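Local structure of predicted ATPase involved in replication control, Cdc46/Mcm family (Methanopyrus kandleri AV19, 3F8T) at residues Phe371-Phe376 against Glu481-Tyr486. The protein belongs to the MCM family of replicative helicases and probably binds ATP and single-stranded DNA. The protein carries 2 engineered substitutions. Sequence-based numbering, arbitrary orientation.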
ATOM      1  N   PHE A 371      14.661  14.160  -3.760  1.00 21.33           N
ATOM      2  CA  PHE A 371      13.293  14.595  -4.013  1.00 20.13           C
ATOM      3  C   PHE A 371      13.163  14.976  -5.477  1.00 19.87           C
ATOM      4  O   PHE A 371      14.034  15.653  -6.031  1.00 20.86           O
ATOM      5  CB  PHE A 371      12.914  15.766  -3.105  1.00 19.45           C
ATOM      6  CG  PHE A 371      12.743  15.385  -1.671  1.00 18.89           C
ATOM      7  CD1 PHE A 371      13.774  15.589  -0.759  1.00 19.86           C
ATOM      8  CD2 PHE A 371      11.560  14.820  -1.226  1.00 17.96           C
ATOM      9  CE1 PHE A 371      13.635  15.222   0.579  1.00 20.96           C
ATOM     10  CE2 PHE A 371      11.410  14.452   0.106  1.00 17.91           C
ATOM     11  CZ  PHE A 371      12.446  14.663   1.014  1.00 19.97           C
ATOM     12  N   ASP A 372      12.097  14.514  -6.111  1.00 19.40           N
ATOM     13  CA  ASP A 372      11.776  14.927  -7.475  1.00 18.92           C
ATOM     14  C   ASP A 372      11.430  16.415  -7.558  1.00 18.89           C
ATOM     15  O   ASP A 372      11.764  17.074  -8.520  1.00 18.75           O
ATOM     16  CB  ASP A 372      10.608  14.098  -8.001  1.00 18.41           C
ATOM     17  CG  ASP A 372      10.961  12.603  -8.123  1.00 19.47           C
ATOM     18  OD1 ASP A 372      11.543  12.223  -9.157  1.00 20.60           O
ATOM     19  OD2 ASP A 372      10.655  11.832  -7.188  1.00 15.63           O
ATOM     20  N   LEU A 373      10.723  16.919  -6.559  1.00 19.16           N
ATOM     21  CA  LEU A 373      10.207  18.282  -6.596  1.00 19.59           C
ATOM     22  C   LEU A 373      10.245  18.889  -5.216  1.00 20.46           C
ATOM     23  O   LEU A 373       9.964  18.216  -4.232  1.00 19.45           O
ATOM     24  CB  LEU A 373       8.751  18.305  -7.074  1.00 19.61           C
ATOM     25  CG  LEU A 373       8.420  17.755  -8.461  1.00 21.43           C
ATOM     26  CD1 LEU A 373       6.977  17.310  -8.550  1.00 21.91           C
ATOM     27  CD2 LEU A 373       8.756  18.775  -9.531  1.00 20.51           C
ATOM     28  N   ILE A 374      10.575  20.175  -5.152  1.00 21.33           N
ATOM     29  CA  ILE A 374      10.383  20.930  -3.931  1.00 23.07           C
ATOM     30  C   ILE A 374       9.329  21.985  -4.212  1.00 24.45           C
ATOM     31  O   ILE A 374       9.452  22.748  -5.166  1.00 24.37           O
ATOM     32  CB  ILE A 374      11.681  21.592  -3.399  1.00 23.25           C
ATOM     33  CG1 ILE A 374      12.816  20.558  -3.329  1.00 23.49           C
ATOM     34  CG2 ILE A 374      11.377  22.277  -2.037  1.00 23.37           C
ATOM     35  CD1 ILE A 374      14.168  21.099  -2.817  1.00 24.35           C
ATOM     36  N   ALA A 375       8.287  21.990  -3.397  1.00 25.87           N
ATOM     37  CA  ALA A 375       7.186  22.935  -3.537  1.00 28.54           C
ATOM     38  C   ALA A 375       7.338  24.048  -2.494  1.00 30.39           C
ATOM     39  O   ALA A 375       7.064  23.851  -1.295  1.00 30.15           O
ATOM     40  CB  ALA A 375       5.865  22.209  -3.383  1.00 28.42           C
ATOM     41  N   PHE A 376       7.821  25.199  -2.955  1.00 31.89           N
ATOM     42  CA  PHE A 376       8.027  26.365  -2.105  1.00 34.48           C
ATOM     43  C   PHE A 376       6.718  27.108  -2.001  1.00 36.04           C
ATOM     44  O   PHE A 376       6.291  27.758  -2.957  1.00 36.97           O
ATOM     45  CB  PHE A 376       9.121  27.282  -2.672  1.00 34.22           C
ATOM     46  CG  PHE A 376      10.461  26.618  -2.812  1.00 34.03           C
ATOM     47  CD1 PHE A 376      10.854  26.055  -4.028  1.00 33.58           C
ATOM     48  CD2 PHE A 376      11.331  26.551  -1.731  1.00 33.40           C
ATOM     49  CE1 PHE A 376      12.084  25.422  -4.151  1.00 33.25           C
ATOM     50  CE2 PHE A 376      12.552  25.932  -1.848  1.00 32.73           C
ATOM     51  CZ  PHE A 376      12.934  25.363  -3.059  1.00 33.89           C
ATOM     52  N   GLU A 481       6.615  21.364 -17.178  1.00 21.42           N
ATOM     53  CA  GLU A 481       6.225  22.654 -16.585  1.00 22.86           C
ATOM     54  C   GLU A 481       6.389  22.633 -15.065  1.00 22.42           C
ATOM     55  O   GLU A 481       6.838  23.607 -14.472  1.00 22.93           O
ATOM     56  CB  GLU A 481       4.783  23.005 -16.960  1.00 23.82           C
ATOM     57  CG  GLU A 481       4.377  24.457 -16.668  1.00 28.95           C
ATOM     58  CD  GLU A 481       3.805  24.680 -15.266  1.00 34.10           C
ATOM     59  OE1 GLU A 481       3.087  23.791 -14.735  1.00 37.33           O
ATOM     60  OE2 GLU A 481       4.067  25.765 -14.698  1.00 35.67           O
ATOM     61  N   LEU A 482       6.045  21.513 -14.432  1.00 21.56           N
ATOM     62  CA  LEU A 482       6.210  21.402 -12.974  1.00 21.03           C
ATOM     63  C   LEU A 482       7.657  21.330 -12.537  1.00 20.77           C
ATOM     64  O   LEU A 482       8.023  21.942 -11.537  1.00 20.57           O
ATOM     65  CB  LEU A 482       5.454  20.189 -12.424  1.00 20.91           C
ATOM     66  CG  LEU A 482       3.929  20.254 -12.561  1.00 21.52           C
ATOM     67  CD1 LEU A 482       3.321  18.909 -12.178  1.00 24.21           C
ATOM     68  CD2 LEU A 482       3.289  21.392 -11.761  1.00 22.15           C
ATOM     69  N   VAL A 483       8.483  20.579 -13.269  1.00 20.84           N
ATOM     70  CA  VAL A 483       9.906  20.493 -12.935  1.00 21.48           C
ATOM     71  C   VAL A 483      10.546  21.872 -13.137  1.00 22.20           C
ATOM     72  O   VAL A 483      11.262  22.360 -12.256  1.00 22.27           O
ATOM     73  CB  VAL A 483      10.655  19.366 -13.725  1.00 21.55           C
ATOM     74  CG1 VAL A 483      12.178  19.426 -13.472  1.00 22.49           C
ATOM     75  CG2 VAL A 483      10.135  17.997 -13.314  1.00 20.89           C
ATOM     76  N   ASP A 484      10.246  22.506 -14.268  1.00 22.40           N
ATOM     77  CA  ASP A 484      10.723  23.878 -14.542  1.00 23.81           C
ATOM     78  C   ASP A 484      10.318  24.893 -13.467  1.00 23.78           C
ATOM     79  O   ASP A 484      11.133  25.732 -13.040  1.00 23.49           O
ATOM     80  CB  ASP A 484      10.233  24.356 -15.905  1.00 23.11           C
ATOM     81  CG  ASP A 484      11.006  23.742 -17.047  1.00 24.86           C
ATOM     82  OD1 ASP A 484      12.153  23.294 -16.837  1.00 27.86           O
ATOM     83  OD2 ASP A 484      10.459  23.700 -18.160  1.00 29.63           O
ATOM     84  N   TRP A 485       9.069  24.801 -13.019  1.00 24.59           N
ATOM     85  CA  TRP A 485       8.559  25.685 -11.965  1.00 25.20           C
ATOM     86  C   TRP A 485       9.373  25.509 -10.684  1.00 25.42           C
ATOM     87  O   TRP A 485       9.808  26.497 -10.091  1.00 24.83           O
ATOM     88  CB  TRP A 485       7.070  25.430 -11.721  1.00 26.20           C
ATOM     89  CG  TRP A 485       6.431  26.321 -10.692  1.00 27.75           C
ATOM     90  CD1 TRP A 485       5.840  27.543 -10.903  1.00 30.07           C
ATOM     91  CD2 TRP A 485       6.309  26.056  -9.292  1.00 29.39           C
ATOM     92  NE1 TRP A 485       5.365  28.053  -9.711  1.00 31.13           N
ATOM     93  CE2 TRP A 485       5.639  27.157  -8.710  1.00 29.95           C
ATOM     94  CE3 TRP A 485       6.708  25.000  -8.471  1.00 30.08           C
ATOM     95  CZ2 TRP A 485       5.356  27.224  -7.345  1.00 29.66           C
ATOM     96  CZ3 TRP A 485       6.423  25.063  -7.111  1.00 29.93           C
ATOM     97  CH2 TRP A 485       5.749  26.168  -6.565  1.00 30.28           C
ATOM     98  N   TYR A 486       9.584  24.256 -10.278  1.00 25.07           N
ATOM     99  CA  TYR A 486      10.464  23.903  -9.152  1.00 25.48           C
ATOM    100  C   TYR A 486      11.879  24.471  -9.306  1.00 25.76           C
ATOM    101  O   TYR A 486      12.417  25.111  -8.388  1.00 25.95           O
ATOM    102  CB  TYR A 486      10.532  22.368  -9.000  1.00 26.08           C
ATOM    103  CG  TYR A 486      11.780  21.845  -8.308  1.00 26.17           C
ATOM    104  CD1 TYR A 486      12.222  22.418  -7.119  1.00 26.04           C
ATOM    105  CD2 TYR A 486      12.502  20.773  -8.829  1.00 28.38           C
ATOM    106  CE1 TYR A 486      13.362  21.962  -6.471  1.00 28.66           C
ATOM    107  CE2 TYR A 486      13.669  20.297  -8.178  1.00 26.05           C
ATOM    108  CZ  TYR A 486      14.077  20.904  -6.992  1.00 27.88           C
ATOM    109  OH  TYR A 486      15.194  20.476  -6.281  1.00 30.79           O
TER
HETATM  110  O   HOH W   1      15.421  17.873  -5.184  1.00 35.46           O
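Tyr486 lays one face of its ring over the backbone of strand 373-376 at Leu373 and Ile374. Leu373 CA sits over that face as a CH-pi contact, 4.2 Å from the ring centroid and 17° off the normal. Ile374 N lies over the same face, 3.4 Å above the plane and shifted toward the rim. Ile374 O lies 3.4 Å from Tyr486 CD1, buried by the contact and without a hydrogen-bond partner. The side chain of Ile374 crosses the phenol obliquely, with CG1 3.5 Å from Tyr486 CE1 and CD1 near the hydroxyl oxygen. Beyond the ring, Tyr486 OH donates to a water (2.8 Å to its oxygen), which in turn donates to Phe371 O. A phenylalanine in place of Tyr486 would probably lose this water link and leave Phe371 O without that tie to the helix.

The strand is an outermost one of the five-stranded parallel sheet, of order 2-3-4-1-5, in the MCM P-loop domain. The helix belongs to the AAA-lid, so the contact joins lid to ATPase core. On its other edge, backbone hydrogen bonds join Leu373 to Leu243, and Ala375 to Leu243 and Ala245, of strand 242-245.

Leu373 CD2 touches Tyr486 CB at 4.0 Å and also meets Val483 CG2. Leu458 of helix 449-465 packs on both Leu373 and Val483. Farther along the strand, Phe376 CE1 meets the edge of the Tyr486 ring near its plane, 4.2 Å from CD1. Trp485 turns the edge of its indole to Ala375 CA, with CZ3 4.2 Å away.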